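Local coordinates for transposon Tn7 transposition protein TnsA (Escherichia coli, PDB 1T0F) that forms the Tn7 transposase together with TnsB and carries out the 5'-strand DNA breakage as a metal-dependent, restriction enzyme-like endonuclease, at residues 71-76 with 118-123; 188-193 with 236-241; 199-204 with 229-234; 241-246 with 263-268. All coordinates share one frame; numbering follows the deposited sequence.

How the interactions relate
The four contacts run from the nuclease core to the surface of the C-terminal region. Interactions 1 and 3 are buried and mainly apolar: in the first a helix meets a sheet, in the second two helices meet. Interaction 2 is only partly buried, and interaction 4 is a surface contact; in these two, hydrogen bonds to backbone carbonyls do the work. Helix 230-240 serves both 2 and 3, which touch through Leu238 and Leu201, while 2 and 4 share Asn241, where that helix gives way to strand 244-245. Interaction 1 stands apart, its centre about 18 Å from that of interaction 4, yet a salt bridge from Glu74 to Lys245 joins the two regions.

Interaction 1. Residues 71-76 with 118-123; sequences LSLEWE and FLVDCK
Leu73 reaches from its helix onto the strand and meets both Phe118 and Val120, and the evidence is in its two methyls. CD1 does most of the touching: it sits 4.0 Å above the plane of the Phe118 ring, displaced toward the rim, with ring atom CD1 of Phe118 4.1 Å from Leu73 CD1. The same methyl of Leu73 is 3.8 Å from Val120 CG2, and Leu73 CD2 reaches Val120 CG2 as well, at 4.1 Å. The leucine crosses both partners at a slant, one branch shared between ring face and valine methyl. Its CG lies opposite the carbonyl carbon (chi1 -68°), which carries the fork toward the strand. Phe118 and Val120 are two positions apart on the strand and so project from the same face of the sheet. Ile82 and Phe130 of the flanking strands also touch Leu73, and an apolar side chain of another protein in the assembly packs on it. The nearest side-chain atoms of Phe118 and Val134, a residue of the magnesium site, are about 4 Å apart. A helix packed through apolar residues on a mixed sheet that carries the metal site is the core layout of the PDDEXK, restriction enzyme-like nuclease fold.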
loop_
_atom_site.group_PDB
_atom_site.type_symbol
_atom_site.label_atom_id
_atom_site.label_comp_id
_atom_site.label_asym_id
_atom_site.label_seq_id
_atom_site.Cartn_x
_atom_site.Cartn_y
_atom_site.Cartn_z
ATOM N N LEU A 71 0.384 -0.474 -5.827
ATOM C CA LEU A 71 0.477 -0.465 -7.289
ATOM C C LEU A 71 0.233 0.938 -7.850
ATOM O O LEU A 71 0.878 1.355 -8.818
ATOM C CB LEU A 71 -0.517 -1.462 -7.888
ATOM C CG LEU A 71 -0.253 -2.942 -7.581
ATOM C CD1 LEU A 71 -1.432 -3.793 -8.048
ATOM C CD2 LEU A 71 1.031 -3.386 -8.264
ATOM N N SER A 72 -0.695 1.667 -7.242
ATOM C CA SER A 72 -0.993 3.030 -7.680
ATOM C C SER A 72 0.201 3.953 -7.420
ATOM O O SER A 72 0.510 4.823 -8.240
ATOM C CB SER A 72 -2.237 3.568 -6.956
ATOM O OG SER A 72 -3.362 2.726 -7.170
ATOM N N LEU A 73 0.867 3.777 -6.277
ATOM C CA LEU A 73 2.032 4.600 -5.939
ATOM C C LEU A 73 3.225 4.297 -6.841
ATOM O O LEU A 73 3.909 5.211 -7.306
ATOM C CB LEU A 73 2.448 4.373 -4.479
ATOM C CG LEU A 73 1.497 4.864 -3.385
ATOM C CD1 LEU A 73 1.965 4.324 -2.035
ATOM C CD2 LEU A 73 1.457 6.394 -3.377
ATOM N N GLU A 74 3.470 3.010 -7.073
ATOM C CA GLU A 74 4.584 2.547 -7.911
ATOM C C GLU A 74 4.415 3.007 -9.361
ATOM O O GLU A 74 5.384 3.102 -10.111
ATOM C CB GLU A 74 4.665 1.017 -7.836
ATOM C CG GLU A 74 5.767 0.352 -8.653
ATOM C CD GLU A 74 7.166 0.500 -8.053
ATOM O OE1 GLU A 74 7.298 0.674 -6.818
ATOM O OE2 GLU A 74 8.141 0.416 -8.825
ATOM N N TRP A 75 3.180 3.299 -9.749
ATOM C CA TRP A 75 2.894 3.769 -11.104
ATOM C C TRP A 75 3.309 5.238 -11.301
ATOM O O TRP A 75 3.717 5.628 -12.394
ATOM C CB TRP A 75 1.399 3.631 -11.392
ATOM C CG TRP A 75 0.982 4.186 -12.725
ATOM C CD1 TRP A 75 1.046 3.555 -13.935
ATOM C CD2 TRP A 75 0.468 5.498 -12.981
ATOM N NE1 TRP A 75 0.598 4.394 -14.932
ATOM C CE2 TRP A 75 0.240 5.593 -14.373
ATOM C CE3 TRP A 75 0.182 6.603 -12.170
ATOM C CZ2 TRP A 75 -0.264 6.752 -14.972
ATOM C CZ3 TRP A 75 -0.321 7.758 -12.766
ATOM C CH2 TRP A 75 -0.539 7.821 -14.155
ATOM N N GLU A 76 3.190 6.048 -10.248
ATOM C CA GLU A 76 3.528 7.477 -10.315
ATOM C C GLU A 76 5.008 7.750 -10.566
ATOM O O GLU A 76 5.863 7.324 -9.795
ATOM C CB GLU A 76 3.110 8.176 -9.018
ATOM C CG GLU A 76 1.608 8.191 -8.757
ATOM C CD GLU A 76 0.844 9.082 -9.726
ATOM O OE1 GLU A 76 1.476 9.941 -10.382
ATOM O OE2 GLU A 76 -0.394 8.935 -9.815
ATOM N N PHE A 118 1.705 3.519 4.702
ATOM C CA PHE A 118 2.707 3.980 3.731
ATOM C C PHE A 118 3.223 5.376 4.036
ATOM O O PHE A 118 2.442 6.289 4.312
ATOM C CB PHE A 118 2.133 4.040 2.304
ATOM C CG PHE A 118 1.631 2.731 1.772
ATOM C CD1 PHE A 118 2.501 1.814 1.187
ATOM C CD2 PHE A 118 0.268 2.434 1.810
ATOM C CE1 PHE A 118 2.020 0.618 0.641
ATOM C CE2 PHE A 118 -0.225 1.246 1.268
ATOM C CZ PHE A 118 0.650 0.333 0.680
ATOM N N LEU A 119 4.540 5.545 3.987
ATOM C CA LEU A 119 5.149 6.862 4.154
ATOM C C LEU A 119 5.798 7.024 2.783
ATOM O O LEU A 119 6.650 6.224 2.395
ATOM C CB LEU A 119 6.210 6.878 5.259
ATOM C CG LEU A 119 6.967 8.211 5.330
ATOM C CD1 LEU A 119 6.005 9.356 5.610
ATOM C CD2 LEU A 119 8.031 8.145 6.425
ATOM N N VAL A 120 5.390 8.053 2.053
ATOM C CA VAL A 120 5.863 8.237 0.684
ATOM C C VAL A 120 6.700 9.484 0.489
ATOM O O VAL A 120 6.375 10.546 1.023
ATOM C CB VAL A 120 4.637 8.297 -0.284
ATOM C CG1 VAL A 120 5.095 8.333 -1.754
ATOM C CG2 VAL A 120 3.726 7.090 -0.037
ATOM N N ASP A 121 7.785 9.333 -0.273
ATOM C CA ASP A 121 8.678 10.441 -0.604
ATOM C C ASP A 121 8.596 10.651 -2.119
ATOM O O ASP A 121 8.656 9.695 -2.880
ATOM C CB ASP A 121 10.122 10.106 -0.220
ATOM C CG ASP A 121 10.347 10.119 1.282
ATOM O OD1 ASP A 121 10.245 11.204 1.887
ATOM O OD2 ASP A 121 10.621 9.046 1.854
ATOM N N CYS A 122 8.457 11.899 -2.550
ATOM C CA CYS A 122 8.373 12.201 -3.979
ATOM C C CYS A 122 9.504 13.148 -4.382
ATOM O O CYS A 122 9.977 13.944 -3.565
ATOM C CB CYS A 122 7.020 12.836 -4.308
ATOM S SG CYS A 122 5.587 11.779 -3.928
ATOM N N LYS A 123 9.927 13.054 -5.637
ATOM C CA LYS A 123 11.018 13.879 -6.160
ATOM C C LYS A 123 10.609 15.326 -6.358
ATOM O O LYS A 123 11.413 16.242 -6.175
ATOM C CB LYS A 123 11.518 13.312 -7.490
ATOM C CG LYS A 123 12.187 11.960 -7.360
ATOM C CD LYS A 123 12.651 11.426 -8.704
ATOM C CE LYS A 123 11.483 11.197 -9.646
ATOM N NZ LYS A 123 11.930 10.551 -10.917
#

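Interaction 2. Residues 188-193 with 236-241; sequences EEVSAE and RALTAN
The carboxamide of Asn241 meets Glu188 at its amino edge rather than over a face. ND2 gives one N-H to Glu188 O at 3.2 Å, and that oxygen is only 10° out of the amide plane. The bond is straight, 162° at the hydrogen, and ND2 stands almost in line with the C=O of Glu188. The second N-H of ND2 turns back to Ala237 O at 2.8 Å, so two backbone carbonyls, one on each segment, fix the rotation of the amide about CB-CG. This joins the loop ahead of helix 192-195 to the last turn of helix 230-240, within the TnsA C-terminal domain family, which sequence comparison places in the helix-turn-helix clan.

Ala237 O is gripped twice: the backbone N of Asn241 also donates to it, from the opposite face of the carbonyl plane to ND2. The Asn241 side chain, with CG opposite its carbonyl carbon (chi1 -80°), is thus folded back on its own helix while bridging to the loop. With an alanine here both side-chain N-H groups would go, and Glu188 O would probably be left without its link to the helix, though Ala237 O would keep its backbone donor.

Apolar packing flanks the bridge. Leu194 touches Glu188, Ala237 and Leu238, and Ser191, the N-cap of the short helix, bonds through OG to Leu194 N. Farther out Val190 CG2 rests 4.4 Å from Leu238 CD2. The extended side chain of Glu188 runs alongside the helix until Glu188 OE1 lies 3.3 Å from Ala237 CB.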
loop_
_atom_site.group_PDB
_atom_site.type_symbol
_atom_site.label_atom_id
_atom_site.label_comp_id
_atom_site.label_asym_id
_atom_site.label_seq_id
_atom_site.Cartn_x
_atom_site.Cartn_y
_atom_site.Cartn_z
ATOM N N GLU A 188 1.235 -16.928 -8.564
ATOM C CA GLU A 188 2.177 -17.996 -8.882
ATOM C C GLU A 188 3.597 -17.705 -8.399
ATOM O O GLU A 188 4.092 -16.582 -8.521
ATOM C CB GLU A 188 2.212 -18.263 -10.389
ATOM C CG GLU A 188 3.131 -19.421 -10.765
ATOM C CD GLU A 188 3.246 -19.637 -12.261
ATOM O OE1 GLU A 188 3.780 -18.745 -12.953
ATOM O OE2 GLU A 188 2.805 -20.701 -12.746
ATOM N N GLU A 189 4.242 -18.729 -7.853
ATOM C CA GLU A 189 5.609 -18.606 -7.366
ATOM C C GLU A 189 6.549 -18.396 -8.549
ATOM O O GLU A 189 6.433 -19.074 -9.571
ATOM C CB GLU A 189 6.015 -19.870 -6.607
ATOM C CG GLU A 189 7.451 -19.848 -6.118
ATOM C CD GLU A 189 7.729 -18.673 -5.203
ATOM O OE1 GLU A 189 7.209 -18.663 -4.065
ATOM O OE2 GLU A 189 8.464 -17.752 -5.626
ATOM N N VAL A 190 7.480 -17.461 -8.406
ATOM C CA VAL A 190 8.427 -17.171 -9.473
ATOM C C VAL A 190 9.664 -18.067 -9.400
ATOM O O VAL A 190 10.482 -17.946 -8.492
ATOM C CB VAL A 190 8.867 -15.689 -9.438
ATOM C CG1 VAL A 190 9.470 -15.355 -8.080
ATOM C CG2 VAL A 190 9.864 -15.416 -10.555
ATOM N N SER A 191 9.787 -18.972 -10.364
ATOM C CA SER A 191 10.924 -19.879 -10.408
ATOM C C SER A 191 12.093 -19.182 -11.095
ATOM O O SER A 191 11.931 -18.106 -11.668
ATOM C CB SER A 191 10.559 -21.146 -11.180
ATOM O OG SER A 191 10.262 -20.848 -12.531
ATOM N N ALA A 192 13.269 -19.796 -11.036
ATOM C CA ALA A 192 14.449 -19.222 -11.669
ATOM C C ALA A 192 14.257 -19.243 -13.182
ATOM O O ALA A 192 14.784 -18.395 -13.905
ATOM C CB ALA A 192 15.687 -20.022 -11.286
ATOM N N GLU A 193 13.489 -20.220 -13.648
ATOM C CA GLU A 193 13.210 -20.378 -15.066
ATOM C C GLU A 193 12.311 -19.236 -15.541
ATOM O O GLU A 193 12.514 -18.678 -16.617
ATOM C CB GLU A 193 12.518 -21.723 -15.317
ATOM C CG GLU A 193 13.251 -22.947 -14.756
ATOM C CD GLU A 193 13.122 -23.095 -13.241
ATOM O OE1 GLU A 193 13.693 -22.271 -12.498
ATOM O OE2 GLU A 193 12.445 -24.044 -12.790
ATOM N N ARG A 236 1.932 -12.527 -16.998
ATOM C CA ARG A 236 0.991 -12.338 -15.909
ATOM C C ARG A 236 1.655 -12.590 -14.556
ATOM O O ARG A 236 1.504 -11.794 -13.627
ATOM C CB ARG A 236 -0.207 -13.276 -16.096
ATOM C CG ARG A 236 -1.339 -13.071 -15.104
ATOM C CD ARG A 236 -2.517 -13.987 -15.447
ATOM N NE ARG A 236 -3.619 -13.865 -14.496
ATOM C CZ ARG A 236 -3.528 -14.172 -13.204
ATOM N NH1 ARG A 236 -2.384 -14.620 -12.706
ATOM N NH2 ARG A 236 -4.583 -14.032 -12.410
ATOM N N ALA A 237 2.396 -13.693 -14.451
ATOM C CA ALA A 237 3.068 -14.046 -13.202
ATOM C C ALA A 237 4.151 -13.036 -12.829
ATOM O O ALA A 237 4.270 -12.639 -11.663
ATOM C CB ALA A 237 3.668 -15.453 -13.307
ATOM N N LEU A 238 4.940 -12.612 -13.814
ATOM C CA LEU A 238 6.005 -11.649 -13.554
ATOM C C LEU A 238 5.424 -10.284 -13.181
ATOM O O LEU A 238 5.998 -9.554 -12.369
ATOM C CB LEU A 238 6.914 -11.525 -14.783
ATOM C CG LEU A 238 7.783 -12.761 -15.058
ATOM C CD1 LEU A 238 8.356 -12.712 -16.479
ATOM C CD2 LEU A 238 8.897 -12.825 -14.011
ATOM N N THR A 239 4.278 -9.945 -13.765
ATOM C CA THR A 239 3.639 -8.667 -13.477
ATOM C C THR A 239 3.039 -8.665 -12.066
ATOM O O THR A 239 3.184 -7.695 -11.327
ATOM C CB THR A 239 2.515 -8.346 -14.492
ATOM O OG1 THR A 239 3.064 -8.284 -15.816
ATOM C CG2 THR A 239 1.887 -6.997 -14.173
ATOM N N ALA A 240 2.374 -9.756 -11.697
ATOM C CA ALA A 240 1.756 -9.865 -10.373
ATOM C C ALA A 240 2.813 -9.779 -9.273
ATOM O O ALA A 240 2.564 -9.241 -8.187
ATOM C CB ALA A 240 0.991 -11.175 -10.264
ATOM N N ASN A 241 3.997 -10.309 -9.558
ATOM C CA ASN A 241 5.092 -10.283 -8.601
ATOM C C ASN A 241 5.850 -8.961 -8.606
ATOM O O ASN A 241 6.736 -8.748 -7.776
ATOM C CB ASN A 241 6.045 -11.447 -8.868
ATOM C CG ASN A 241 5.531 -12.748 -8.298
ATOM O OD1 ASN A 241 5.710 -13.026 -7.116
ATOM N ND2 ASN A 241 4.866 -13.545 -9.132
#

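Interaction 3. Residues 199-204 with 229-234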
loop_
_atom_site.group_PDB
_atom_site.type_symbol
_atom_site.label_atom_id
_atom_site.label_comp_id
_atom_site.label_asym_id
_atom_site.label_seq_id
_atom_site.Cartn_x
_atom_site.Cartn_y
_atom_site.Cartn_z
ATOM N N SER A 199 14.534 -11.119 -19.466
ATOM C CA SER A 199 15.432 -10.608 -20.495
ATOM C C SER A 199 14.891 -10.819 -21.915
ATOM O O SER A 199 14.748 -9.861 -22.675
ATOM C CB SER A 199 16.816 -11.249 -20.349
ATOM O OG SER A 199 17.721 -10.744 -21.314
ATOM N N PRO A 200 14.581 -12.071 -22.294
ATOM C CA PRO A 200 14.061 -12.268 -23.649
ATOM C C PRO A 200 12.719 -11.574 -23.885
ATOM O O PRO A 200 12.469 -11.048 -24.966
ATOM C CB PRO A 200 13.977 -13.790 -23.771
ATOM C CG PRO A 200 13.784 -14.242 -22.358
ATOM C CD PRO A 200 14.739 -13.359 -21.599
ATOM N N LEU A 201 11.862 -11.561 -22.869
ATOM C CA LEU A 201 10.560 -10.915 -23.000
ATOM C C LEU A 201 10.732 -9.411 -23.173
ATOM O O LEU A 201 9.981 -8.773 -23.920
ATOM C CB LEU A 201 9.691 -11.207 -21.769
ATOM C CG LEU A 201 9.222 -12.655 -21.599
ATOM C CD1 LEU A 201 8.503 -12.805 -20.259
ATOM C CD2 LEU A 201 8.308 -13.038 -22.757
ATOM N N ALA A 202 11.724 -8.851 -22.483
ATOM C CA ALA A 202 12.011 -7.421 -22.553
ATOM C C ALA A 202 12.413 -7.000 -23.966
ATOM O O ALA A 202 12.061 -5.910 -24.420
ATOM C CB ALA A 202 13.125 -7.065 -21.574
ATOM N N HIS A 203 13.157 -7.863 -24.653
ATOM C CA HIS A 203 13.595 -7.562 -26.012
ATOM C C HIS A 203 12.421 -7.574 -26.981
ATOM O O HIS A 203 12.289 -6.680 -27.816
ATOM C CB HIS A 203 14.651 -8.567 -26.478
ATOM C CG HIS A 203 15.966 -8.432 -25.775
ATOM N ND1 HIS A 203 16.198 -8.952 -24.520
ATOM C CD2 HIS A 203 17.116 -7.819 -26.145
ATOM C CE1 HIS A 203 17.433 -8.667 -24.146
ATOM N NE2 HIS A 203 18.012 -7.981 -25.115
ATOM N N ILE A 204 11.569 -8.586 -26.861
ATOM C CA ILE A 204 10.404 -8.708 -27.725
ATOM C C ILE A 204 9.469 -7.518 -27.528
ATOM O O ILE A 204 9.055 -6.871 -28.489
ATOM C CB ILE A 204 9.634 -10.018 -27.434
ATOM C CG1 ILE A 204 10.537 -11.219 -27.718
ATOM C CG2 ILE A 204 8.366 -10.089 -28.281
ATOM C CD1 ILE A 204 9.908 -12.558 -27.386
ATOM N N GLY A 229 -1.392 -19.693 -24.937
ATOM C CA GLY A 229 -1.433 -18.814 -23.778
ATOM C C GLY A 229 -0.224 -18.892 -22.862
ATOM O O GLY A 229 -0.264 -18.397 -21.734
ATOM N N LYS A 230 0.856 -19.502 -23.342
ATOM C CA LYS A 230 2.072 -19.647 -22.546
ATOM C C LYS A 230 2.745 -18.321 -22.188
ATOM O O LYS A 230 3.034 -18.055 -21.023
ATOM C CB LYS A 230 3.082 -20.529 -23.288
ATOM C CG LYS A 230 4.394 -20.727 -22.543
ATOM C CD LYS A 230 4.153 -21.379 -21.192
ATOM C CE LYS A 230 5.447 -21.545 -20.421
ATOM N NZ LYS A 230 5.220 -22.138 -19.072
ATOM N N THR A 231 3.000 -17.499 -23.199
ATOM C CA THR A 231 3.658 -16.223 -22.994
ATOM C C THR A 231 2.875 -15.286 -22.069
ATOM O O THR A 231 3.457 -14.664 -21.177
ATOM C CB THR A 231 3.922 -15.544 -24.342
ATOM O OG1 THR A 231 4.685 -16.438 -25.169
ATOM C CG2 THR A 231 4.697 -14.249 -24.153
ATOM N N LEU A 232 1.563 -15.197 -22.261
ATOM C CA LEU A 232 0.746 -14.331 -21.410
ATOM C C LEU A 232 0.802 -14.792 -19.956
ATOM O O LEU A 232 0.847 -13.967 -19.043
ATOM C CB LEU A 232 -0.716 -14.314 -21.878
ATOM C CG LEU A 232 -1.685 -13.494 -21.011
ATOM C CD1 LEU A 232 -1.238 -12.043 -20.957
ATOM C CD2 LEU A 232 -3.099 -13.589 -21.577
ATOM N N SER A 233 0.799 -16.105 -19.743
ATOM C CA SER A 233 0.842 -16.641 -18.383
ATOM C C SER A 233 2.147 -16.254 -17.703
ATOM O O SER A 233 2.174 -15.994 -16.499
ATOM C CB SER A 233 0.683 -18.167 -18.389
ATOM O OG SER A 233 1.788 -18.808 -19.005
ATOM N N GLU A 234 3.231 -16.210 -18.469
ATOM C CA GLU A 234 4.523 -15.834 -17.909
ATOM C C GLU A 234 4.519 -14.346 -17.571
ATOM O O GLU A 234 4.963 -13.940 -16.501
ATOM C CB GLU A 234 5.648 -16.136 -18.900
ATOM C CG GLU A 234 5.710 -17.586 -19.335
ATOM C CD GLU A 234 6.921 -17.882 -20.197
ATOM O OE1 GLU A 234 7.232 -17.058 -21.087
ATOM O OE2 GLU A 234 7.556 -18.941 -19.993
#
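Leu201 and Thr231 meet methyl to methyl, Leu201 CD2 lying 4.1 Å from Thr231 CG2, and this is the tight part of the contact. It is a helix-helix packing, helix 198-207 against the first turns of helix 230-240, within the C-terminal region, whose sequence family belongs to the helix-turn-helix clan. The two side chains slide past one another in opposite directions, spanning a gap in which the CA atoms of Leu201 and Thr231 are 8.7 Å apart. All the touching residues are buried, but the two segments cover just 104 Å² of each other in sum; the rest of the packing comes from neighbours. Leu201 also lies on Ile235 and Leu238, and Thr231 on Cys217 and Val220 of helix 213-223.

Thr231 has its methyl opposite the backbone N, while OG1 (chi1 -56°) is held beside that N. This splits the residue into an apolar branch for Leu201 and a polar one, which hydrogen-bonds to Asp221 OD1. The other carboxylate oxygen of Asp221 makes a weak bond with the N of Gly229, the N-cap residue, so a negative group sits by the start of the helix, where the helix dipole would probably favour it.

On the loose side, Ser199, His203 and Lys230 are exposed to solvent, and Ile204 starts out toward the other helix but makes no contact with 229-234; it packs on Val220 instead. Glu234, one turn beyond Thr231, makes the weaker contact of the buried part: its OE1 bonds to Gln197 NE2 and comes within 4.5 Å of Leu201 CD2.

Interaction 4. Residues 241-246 with 263-268; sequences NGFIKF and SQVVNM
Two hydrogen bonds from Ser263 converge on the carbonyl oxygen of Phe243. Ser263 N reaches Phe243 O at 3.1 Å, nearly in line with the C=O bond, and Ser263 OG reaches the same oxygen at 2.9 Å, in the carbonyl plane on a lone pair (C=O...OG angle 117°). They lie just beyond the antiparallel pair of strands 244-245 and 261-262 and extend its register, since Lys245 bonds with Cys261 through the backbone. Just before Phe243, Gly242 ends the preceding helix in a Schellman motif.

The Ser263 hydroxyl sits between its own backbone N and carbonyl carbon (chi1 58°), and that lets OG and N serve one acceptor together. With an alanine here the hydroxyl is gone, and Phe243 O would probably be left to the backbone N-H and a weak bond from His53 NE2, the ring edge losing its polar neighbour.

Packing follows outward. The same OG lies at the edge of the Phe243 ring, in its plane, 3.9 Å from CD1 of Phe243. Leu195 and Leu198 touch Phe243 and Val265 alike. Val265 crosses the phenylalanine at about a right angle, its CG1 methyl 4.0 Å from Phe243 CD1.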
loop_
_atom_site.group_PDB
_atom_site.type_symbol
_atom_site.label_atom_id
_atom_site.label_comp_id
_atom_site.label_asym_id
_atom_site.label_seq_id
_atom_site.Cartn_x
_atom_site.Cartn_y
_atom_site.Cartn_z
ATOM N N ASN A 241 3.997 -10.309 -9.558
ATOM C CA ASN A 241 5.092 -10.283 -8.601
ATOM C C ASN A 241 5.850 -8.961 -8.606
ATOM O O ASN A 241 6.736 -8.748 -7.776
ATOM C CB ASN A 241 6.045 -11.447 -8.868
ATOM C CG ASN A 241 5.531 -12.748 -8.298
ATOM O OD1 ASN A 241 5.710 -13.026 -7.116
ATOM N ND2 ASN A 241 4.866 -13.545 -9.132
ATOM N N GLY A 242 5.503 -8.081 -9.543
ATOM C CA GLY A 242 6.131 -6.768 -9.600
ATOM C C GLY A 242 7.325 -6.570 -10.516
ATOM O O GLY A 242 7.780 -5.434 -10.691
ATOM N N PHE A 243 7.848 -7.651 -11.090
ATOM C CA PHE A 243 9.002 -7.541 -11.979
ATOM C C PHE A 243 8.637 -6.791 -13.253
ATOM O O PHE A 243 9.492 -6.211 -13.916
ATOM C CB PHE A 243 9.559 -8.930 -12.278
ATOM C CG PHE A 243 10.126 -9.600 -11.066
ATOM C CD1 PHE A 243 11.171 -9.008 -10.367
ATOM C CD2 PHE A 243 9.582 -10.785 -10.587
ATOM C CE1 PHE A 243 11.669 -9.579 -9.204
ATOM C CE2 PHE A 243 10.072 -11.369 -9.419
ATOM C CZ PHE A 243 11.119 -10.762 -8.728
ATOM N N ILE A 244 7.350 -6.796 -13.573
ATOM C CA ILE A 244 6.845 -6.074 -14.723
ATOM C C ILE A 244 5.741 -5.162 -14.211
ATOM O O ILE A 244 4.880 -5.599 -13.448
ATOM C CB ILE A 244 6.233 -7.024 -15.776
ATOM C CG1 ILE A 244 7.310 -7.963 -16.320
ATOM C CG2 ILE A 244 5.605 -6.216 -16.918
ATOM C CD1 ILE A 244 6.761 -9.005 -17.290
ATOM N N LYS A 245 5.787 -3.890 -14.592
ATOM C CA LYS A 245 4.738 -2.961 -14.205
ATOM C C LYS A 245 4.157 -2.410 -15.507
ATOM O O LYS A 245 4.826 -2.411 -16.544
ATOM C CB LYS A 245 5.274 -1.843 -13.308
ATOM C CG LYS A 245 6.484 -1.126 -13.830
ATOM C CD LYS A 245 7.270 -0.470 -12.691
ATOM C CE LYS A 245 6.646 0.825 -12.211
ATOM N NZ LYS A 245 7.535 1.518 -11.214
ATOM N N PHE A 246 2.909 -1.967 -15.463
ATOM C CA PHE A 246 2.263 -1.466 -16.671
ATOM C C PHE A 246 1.360 -0.280 -16.371
ATOM O O PHE A 246 1.318 0.202 -15.245
ATOM C CB PHE A 246 1.443 -2.585 -17.313
ATOM C CG PHE A 246 0.301 -3.077 -16.455
ATOM C CD1 PHE A 246 0.540 -3.865 -15.332
ATOM C CD2 PHE A 246 -1.016 -2.757 -16.782
ATOM C CE1 PHE A 246 -0.524 -4.331 -14.540
ATOM C CE2 PHE A 246 -2.081 -3.215 -16.004
ATOM C CZ PHE A 246 -1.837 -4.006 -14.878
ATOM N N SER A 263 11.906 -5.077 -15.470
ATOM C CA SER A 263 13.127 -4.926 -14.690
ATOM C C SER A 263 14.162 -6.001 -15.017
ATOM O O SER A 263 13.815 -7.154 -15.278
ATOM C CB SER A 263 12.795 -4.980 -13.202
ATOM O OG SER A 263 12.154 -6.204 -12.888
ATOM N N GLN A 264 15.432 -5.603 -15.011
ATOM C CA GLN A 264 16.547 -6.512 -15.268
ATOM C C GLN A 264 17.003 -6.960 -13.892
ATOM O O GLN A 264 17.657 -6.195 -13.189
ATOM C CB GLN A 264 17.723 -5.787 -15.925
ATOM C CG GLN A 264 17.444 -5.096 -17.239
ATOM C CD GLN A 264 18.679 -4.373 -17.755
ATOM O OE1 GLN A 264 19.728 -4.988 -17.966
ATOM N NE2 GLN A 264 18.561 -3.062 -17.952
ATOM N N VAL A 265 16.671 -8.179 -13.500
ATOM C CA VAL A 265 17.070 -8.636 -12.179
ATOM C C VAL A 265 17.991 -9.840 -12.202
ATOM O O VAL A 265 17.944 -10.667 -13.112
ATOM C CB VAL A 265 15.847 -8.981 -11.304
ATOM C CG1 VAL A 265 14.939 -7.770 -11.181
ATOM C CG2 VAL A 265 15.099 -10.160 -11.897
ATOM N N VAL A 266 18.833 -9.919 -11.182
ATOM C CA VAL A 266 19.769 -11.014 -11.037
ATOM C C VAL A 266 19.324 -11.860 -9.855
ATOM O O VAL A 266 19.067 -11.346 -8.764
ATOM C CB VAL A 266 21.196 -10.502 -10.774
ATOM C CG1 VAL A 266 22.130 -11.678 -10.543
ATOM C CG2 VAL A 266 21.670 -9.667 -11.953
ATOM N N ASN A 267 19.221 -13.159 -10.091
ATOM C CA ASN A 267 18.817 -14.103 -9.064
ATOM C C ASN A 267 20.045 -14.314 -8.179
ATOM O O ASN A 267 20.962 -15.050 -8.541
ATOM C CB ASN A 267 18.377 -15.412 -9.736
ATOM C CG ASN A 267 17.628 -16.331 -8.798
ATOM O OD1 ASN A 267 16.860 -17.191 -9.235
ATOM N ND2 ASN A 267 17.851 -16.164 -7.505
ATOM N N MET A 268 20.060 -13.652 -7.027
ATOM C CA MET A 268 21.185 -13.741 -6.103
ATOM C C MET A 268 21.460 -15.153 -5.574
ATOM O O MET A 268 22.183 -15.325 -4.595
ATOM C CB MET A 268 20.968 -12.776 -4.933
ATOM C CG MET A 268 22.177 -12.610 -4.027
ATOM S SD MET A 268 21.924 -11.392 -2.726
ATOM C CE MET A 268 22.957 -10.051 -3.296
#